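Local coordinates for protein 4-phosphoerythronate dehydrogenase (Lactobacillus jensenii, PDB 4PRK) that probably reduces pyruvate to D-lactate with NADH, as a D-lactate dehydrogenase of the D-isomer specific 2-hydroxyacid dehydrogenase family, at residues A17-K22 and N306-S311; G47-P52 and R313-L318. All blocks are in the same frame, centred on the assembly; numbering follows the deposited sequence.

Contact 1. Residues A17-K22 and N306-S311; sequences AATEKK and NMIEIS
Glu309 sends its carboxylate across to helix 10-23, where it reaches Thr19 with one oxygen and Lys22 with the other. Lys22 NZ lies 2.8 Å from Glu309 OE1, a hydrogen-bonded salt bridge that uses the syn lone pair of that oxygen. The lysine gets there by stretching out fully: CG is anti to the backbone N (chi1 173°), the rest of the chain stays straight, and it crosses the glutamate at about a right angle. On the way its methylene CD passes 3.5 Å from Glu309 OE2. That second oxygen is 3.2 Å from Thr19 OG1, which is also within hydrogen-bonding distance of Leu15 O, one turn back in its own helix.

The two helices run side by side, the N-to-C directions of the segments 27° apart and their axes 11.3 Å from each other; the extended Lys22 and Glu309 chains bridge the gap, with Thr19 meeting Glu309 midway. Helix 10-23 makes the first beta-alpha-beta crossover of the flavodoxin-like five-stranded domain, linking strand 2-6 to strand 26-30, and the C-terminal helix 301-319 comes back to lie next to it. Next to the polar groups, Thr19 CG2 sits 4.0 Å from Glu309 CG and 4.1 Å from Ile308 CG2. Phe23 packs on Glu309 as well. The glutamate is buried while the lysine is exposed, and the ammonium probably helps keep the carboxylate ionised.

Contact 2. Residues G47-P52 and R313-L318; sequences GVLLKP and RDTIAL
Thr315 on the C-terminal helix points its CB at strand 47-50 and meets three successive residues there. CB itself lies 3.8 Å from Leu49 CD2. From CB the two branches part: chi1 of -61° sets OG1 beside the backbone N and CG2 anti to it. OG1 is folded back along the helix to hydrogen-bond with Ser311 O, one turn earlier; its flank is pressed against Leu49 CD2 at 3.2 Å, a tight approach of a methyl to a hydroxyl already engaged. CG2 reaches on to the strand backbone. It sits 3.7 Å from Val48 O and 3.9 Å from Gly47 CA, and the glycine, with no side chain, leaves this methyl room to come down on the main chain.

Strand 47-50 is the middle strand of the five-stranded parallel sheet in order 2-1-3-4-5, the flavodoxin-like arrangement; Gly47 and Leu49 pair with Ala4 of strand 2-6, Val48 and Leu50 with Gly74 of strand 72-75. Segment 313-318 runs nearly antiparallel to the strand, with 156° between their directions and 8.2 Å between their axes. Val48 takes part through its backbone, since its side chain points away from the helix and packs on Phe6 and Val42. On the helix, Arg313 NH2 forms a salt bridge with Asp314 OD1, and the Asp314 carboxylate also receives N-H bonds from His325 and Phe326. With an alanine at Thr315, the strand would probably face a gap beside Leu49 CD2 and Gly47 CA, and Ser311 O would lose its hydroxyl partner. Leu49, unlike Val48, brings its end nearer to the helix, crossing Thr315 at a slant.

From the N terminus the chain first lays down helix 10-23, then strand 47-50, and later leaves for the NAD-binding Rossmann domain. It returns as helix 301-319, where two segments, one after the other, close both contacts: 306-311 reaches back 284 residues to 17-22, and 313-318 reaches back 261 to 47-52. The loops cross rather than nest, because the earlier segment pairs with the earlier part of the returning helix. Contact 1 ties that helix to helix 10-23, the crossover between strands 2-6 and 26-30; contact 2 ties it to the middle of the sheet. Their centres are about 11 Å apart and they touch, with Ser311 OG 3.4 Å from Leu49 CD2.

Contact 1. Residues A17-K22 and N306-S311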
loop_
_atom_site.group_PDB
_atom_site.type_symbol
_atom_site.label_atom_id
_atom_site.label_comp_id
_atom_site.label_asym_id
_atom_site.label_seq_id
_atom_site.Cartn_x
_atom_site.Cartn_y
_atom_site.Cartn_z
ATOM N N ALA A 17 17.455 -24.817 19.497
ATOM C CA ALA A 17 17.637 -24.433 20.872
ATOM C C ALA A 17 16.659 -23.341 21.171
ATOM O O ALA A 17 16.100 -23.303 22.245
ATOM C CB ALA A 17 19.058 -23.970 21.091
ATOM N N ALA A 18 16.445 -22.430 20.233
ATOM C CA ALA A 18 15.539 -21.303 20.506
ATOM C C ALA A 18 14.106 -21.824 20.657
ATOM O O ALA A 18 13.314 -21.284 21.429
ATOM C CB ALA A 18 15.606 -20.273 19.398
ATOM N N THR A 19 13.788 -22.887 19.924
ATOM C CA THR A 19 12.434 -23.417 19.947
ATOM C C THR A 19 12.182 -24.108 21.288
ATOM O O THR A 19 11.095 -23.971 21.893
ATOM C CB THR A 19 12.191 -24.344 18.737
ATOM O OG1 THR A 19 12.320 -23.577 17.522
ATOM C CG2 THR A 19 10.820 -24.941 18.819
ATOM N N GLU A 20 13.210 -24.817 21.769
ATOM C CA GLU A 20 13.139 -25.438 23.097
ATOM C C GLU A 20 12.791 -24.385 24.136
ATOM O O GLU A 20 11.794 -24.496 24.858
ATOM C CB GLU A 20 14.425 -26.175 23.413
ATOM C CG GLU A 20 14.483 -27.485 22.633
ATOM C CD GLU A 20 15.779 -28.286 22.758
ATOM O OE1 GLU A 20 16.902 -27.751 22.824
ATOM O OE2 GLU A 20 15.672 -29.512 22.712
ATOM N N LYS A 21 13.586 -23.333 24.168
ATOM C CA LYS A 21 13.368 -22.251 25.115
ATOM C C LYS A 21 11.970 -21.656 24.930
ATOM O O LYS A 21 11.262 -21.460 25.915
ATOM C CB LYS A 21 14.411 -21.158 24.980
ATOM C CG LYS A 21 14.107 -19.938 25.850
ATOM C CD LYS A 21 15.136 -18.820 25.718
ATOM C CE LYS A 21 15.268 -18.378 24.270
ATOM N NZ LYS A 21 15.961 -17.070 24.132
ATOM N N LYS A 22 11.568 -21.391 23.683
ATOM C CA LYS A 22 10.254 -20.821 23.426
ATOM C C LYS A 22 9.098 -21.750 23.818
ATOM O O LYS A 22 8.114 -21.293 24.387
ATOM C CB LYS A 22 10.117 -20.423 21.972
ATOM C CG LYS A 22 8.728 -19.967 21.546
ATOM C CD LYS A 22 8.805 -19.606 20.061
ATOM C CE LYS A 22 7.479 -19.141 19.500
ATOM N NZ LYS A 22 7.726 -18.305 18.305
ATOM N N ASN A 306 8.246 -21.925 11.011
ATOM C CA ASN A 306 6.846 -22.266 11.075
ATOM C C ASN A 306 6.614 -23.729 10.865
ATOM O O ASN A 306 5.782 -24.312 11.548
ATOM C CB ASN A 306 6.011 -21.423 10.123
ATOM C CG ASN A 306 5.856 -20.002 10.629
ATOM O OD1 ASN A 306 6.258 -19.675 11.774
ATOM N ND2 ASN A 306 5.302 -19.126 9.793
ATOM N N MET A 307 7.390 -24.345 10.000
ATOM C CA MET A 307 7.249 -25.766 9.789
ATOM C C MET A 307 7.504 -26.561 11.066
ATOM O O MET A 307 6.828 -27.564 11.319
ATOM C CB MET A 307 8.169 -26.250 8.670
ATOM C CG MET A 307 7.669 -25.855 7.277
ATOM S SD MET A 307 8.766 -26.350 5.917
ATOM C CE MET A 307 8.976 -24.825 5.016
ATOM N N ILE A 308 8.464 -26.115 11.867
ATOM C CA ILE A 308 8.728 -26.718 13.169
ATOM C C ILE A 308 7.673 -26.293 14.181
ATOM O O ILE A 308 7.015 -27.150 14.802
ATOM C CB ILE A 308 10.131 -26.322 13.639
ATOM C CG1 ILE A 308 11.165 -27.144 12.869
ATOM C CG2 ILE A 308 10.289 -26.547 15.128
ATOM C CD1 ILE A 308 12.555 -26.561 12.926
ATOM N N GLU A 309 7.469 -24.985 14.348
ATOM C CA GLU A 309 6.669 -24.537 15.471
ATOM C C GLU A 309 5.156 -24.784 15.331
ATOM O O GLU A 309 4.458 -24.987 16.362
ATOM C CB GLU A 309 6.977 -23.083 15.846
ATOM C CG GLU A 309 8.416 -22.949 16.294
ATOM C CD GLU A 309 8.744 -21.583 16.848
ATOM O OE1 GLU A 309 7.847 -20.695 16.908
ATOM O OE2 GLU A 309 9.928 -21.432 17.248
ATOM N N ILE A 310 4.645 -24.788 14.090
ATOM C CA ILE A 310 3.235 -25.096 13.890
ATOM C C ILE A 310 2.915 -26.594 14.121
ATOM O O ILE A 310 1.947 -26.909 14.821
ATOM C CB ILE A 310 2.707 -24.618 12.516
ATOM C CG1 ILE A 310 2.719 -23.057 12.488
ATOM C CG2 ILE A 310 1.290 -25.150 12.288
ATOM C CD1 ILE A 310 2.351 -22.418 11.154
ATOM N N SER A 311 3.710 -27.496 13.557
ATOM C CA SER A 311 3.556 -28.910 13.857
ATOM C C SER A 311 3.749 -29.219 15.383
ATOM O O SER A 311 2.874 -29.818 16.045
ATOM C CB SER A 311 4.523 -29.701 12.983
ATOM O OG SER A 311 5.881 -29.356 13.207
#

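Contact 2. Residues G47-P52 and R313-L318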
loop_
_atom_site.group_PDB
_atom_site.type_symbol
_atom_site.label_atom_id
_atom_site.label_comp_id
_atom_site.label_asym_id
_atom_site.label_seq_id
_atom_site.Cartn_x
_atom_site.Cartn_y
_atom_site.Cartn_z
ATOM N N GLY A 47 5.600 -36.974 21.654
ATOM C CA GLY A 47 5.031 -36.812 20.325
ATOM C C GLY A 47 6.075 -36.817 19.226
ATOM O O GLY A 47 7.257 -36.767 19.518
ATOM N N VAL A 48 5.656 -36.887 17.966
ATOM C CA VAL A 48 6.617 -36.966 16.875
ATOM C C VAL A 48 6.385 -35.894 15.796
ATOM O O VAL A 48 5.246 -35.479 15.537
ATOM C CB VAL A 48 6.639 -38.403 16.304
ATOM C CG1 VAL A 48 7.308 -38.465 14.938
ATOM C CG2 VAL A 48 7.353 -39.329 17.281
ATOM N N LEU A 49 7.492 -35.412 15.213
ATOM C CA LEU A 49 7.462 -34.447 14.099
ATOM C C LEU A 49 8.189 -35.093 12.905
ATOM O O LEU A 49 9.392 -35.425 12.990
ATOM C CB LEU A 49 8.090 -33.094 14.514
ATOM C CG LEU A 49 7.330 -32.221 15.546
ATOM C CD1 LEU A 49 7.970 -30.830 15.707
ATOM C CD2 LEU A 49 5.850 -32.075 15.191
ATOM N N LEU A 50 7.449 -35.271 11.800
ATOM C CA LEU A 50 7.933 -36.050 10.654
ATOM C C LEU A 50 8.203 -35.199 9.430
ATOM O O LEU A 50 7.533 -34.182 9.195
ATOM C CB LEU A 50 6.903 -37.123 10.283
ATOM C CG LEU A 50 6.665 -38.265 11.298
ATOM C CD1 LEU A 50 6.024 -39.486 10.618
ATOM C CD2 LEU A 50 7.977 -38.669 11.974
ATOM N N LYS A 51 9.250 -35.563 8.708
ATOM C CA LYS A 51 9.544 -35.030 7.399
ATOM C C LYS A 51 9.890 -36.220 6.548
ATOM O O LYS A 51 11.065 -36.495 6.320
ATOM C CB LYS A 51 10.696 -34.037 7.441
ATOM C CG LYS A 51 10.996 -33.378 6.104
ATOM C CD LYS A 51 12.099 -32.339 6.229
ATOM C CE LYS A 51 12.796 -32.098 4.902
ATOM N NZ LYS A 51 13.426 -30.753 4.836
ATOM N N PRO A 52 8.794 -36.962 6.075
ATOM C CA PRO A 52 9.191 -38.247 5.488
ATOM C C PRO A 52 9.723 -38.133 4.073
ATOM O O PRO A 52 9.061 -37.610 3.201
ATOM C CB PRO A 52 7.899 -39.083 5.498
ATOM C CG PRO A 52 6.815 -38.237 6.050
ATOM C CD PRO A 52 7.270 -36.844 5.882
ATOM N N ARG A 313 3.394 -27.376 17.975
ATOM C CA ARG A 313 2.255 -26.837 18.693
ATOM C C ARG A 313 1.016 -27.743 18.579
ATOM O O ARG A 313 0.418 -28.073 19.596
ATOM C CB ARG A 313 1.932 -25.399 18.235
ATOM C CG ARG A 313 1.206 -24.574 19.289
ATOM C CD ARG A 313 -0.136 -24.020 18.803
ATOM N NE ARG A 313 -1.075 -25.108 18.497
ATOM C CZ ARG A 313 -2.189 -25.421 19.169
ATOM N NH1 ARG A 313 -2.592 -24.715 20.210
ATOM N NH2 ARG A 313 -2.920 -26.452 18.763
ATOM N N ASP A 314 0.625 -28.156 17.377
ATOM C CA ASP A 314 -0.476 -29.143 17.260
ATOM C C ASP A 314 -0.084 -30.454 17.919
ATOM O O ASP A 314 -0.934 -31.119 18.480
ATOM C CB ASP A 314 -0.866 -29.465 15.804
ATOM C CG ASP A 314 -1.838 -28.448 15.203
ATOM O OD1 ASP A 314 -2.234 -27.484 15.897
ATOM O OD2 ASP A 314 -2.208 -28.620 14.017
ATOM N N THR A 315 1.198 -30.824 17.832
ATOM C CA THR A 315 1.651 -32.110 18.331
ATOM C C THR A 315 1.582 -32.167 19.850
ATOM O O THR A 315 1.059 -33.142 20.390
ATOM C CB THR A 315 3.036 -32.438 17.787
ATOM O OG1 THR A 315 2.918 -32.506 16.368
ATOM C CG2 THR A 315 3.567 -33.799 18.335
ATOM N N ILE A 316 2.081 -31.111 20.515
ATOM C CA ILE A 316 1.931 -30.934 21.974
ATOM C C ILE A 316 0.446 -30.934 22.416
ATOM O O ILE A 316 0.091 -31.524 23.459
ATOM C CB ILE A 316 2.638 -29.632 22.485
ATOM C CG1 ILE A 316 4.164 -29.812 22.413
ATOM C CG2 ILE A 316 2.191 -29.251 23.910
ATOM C CD1 ILE A 316 4.989 -28.739 23.091
ATOM N N ALA A 317 -0.408 -30.265 21.636
ATOM C CA ALA A 317 -1.807 -30.114 22.009
ATOM C C ALA A 317 -2.492 -31.486 22.086
ATOM O O ALA A 317 -3.166 -31.801 23.075
ATOM C CB ALA A 317 -2.521 -29.184 21.032
ATOM N N LEU A 318 -2.268 -32.304 21.055
ATOM C CA LEU A 318 -2.901 -33.637 20.910
ATOM C C LEU A 318 -2.350 -34.619 21.945
ATOM O O LEU A 318 -3.064 -35.477 22.443
ATOM C CB LEU A 318 -2.694 -34.188 19.473
ATOM C CG LEU A 318 -3.451 -33.438 18.363
ATOM C CD1 LEU A 318 -3.001 -33.838 16.944
ATOM C CD2 LEU A 318 -4.954 -33.636 18.587
#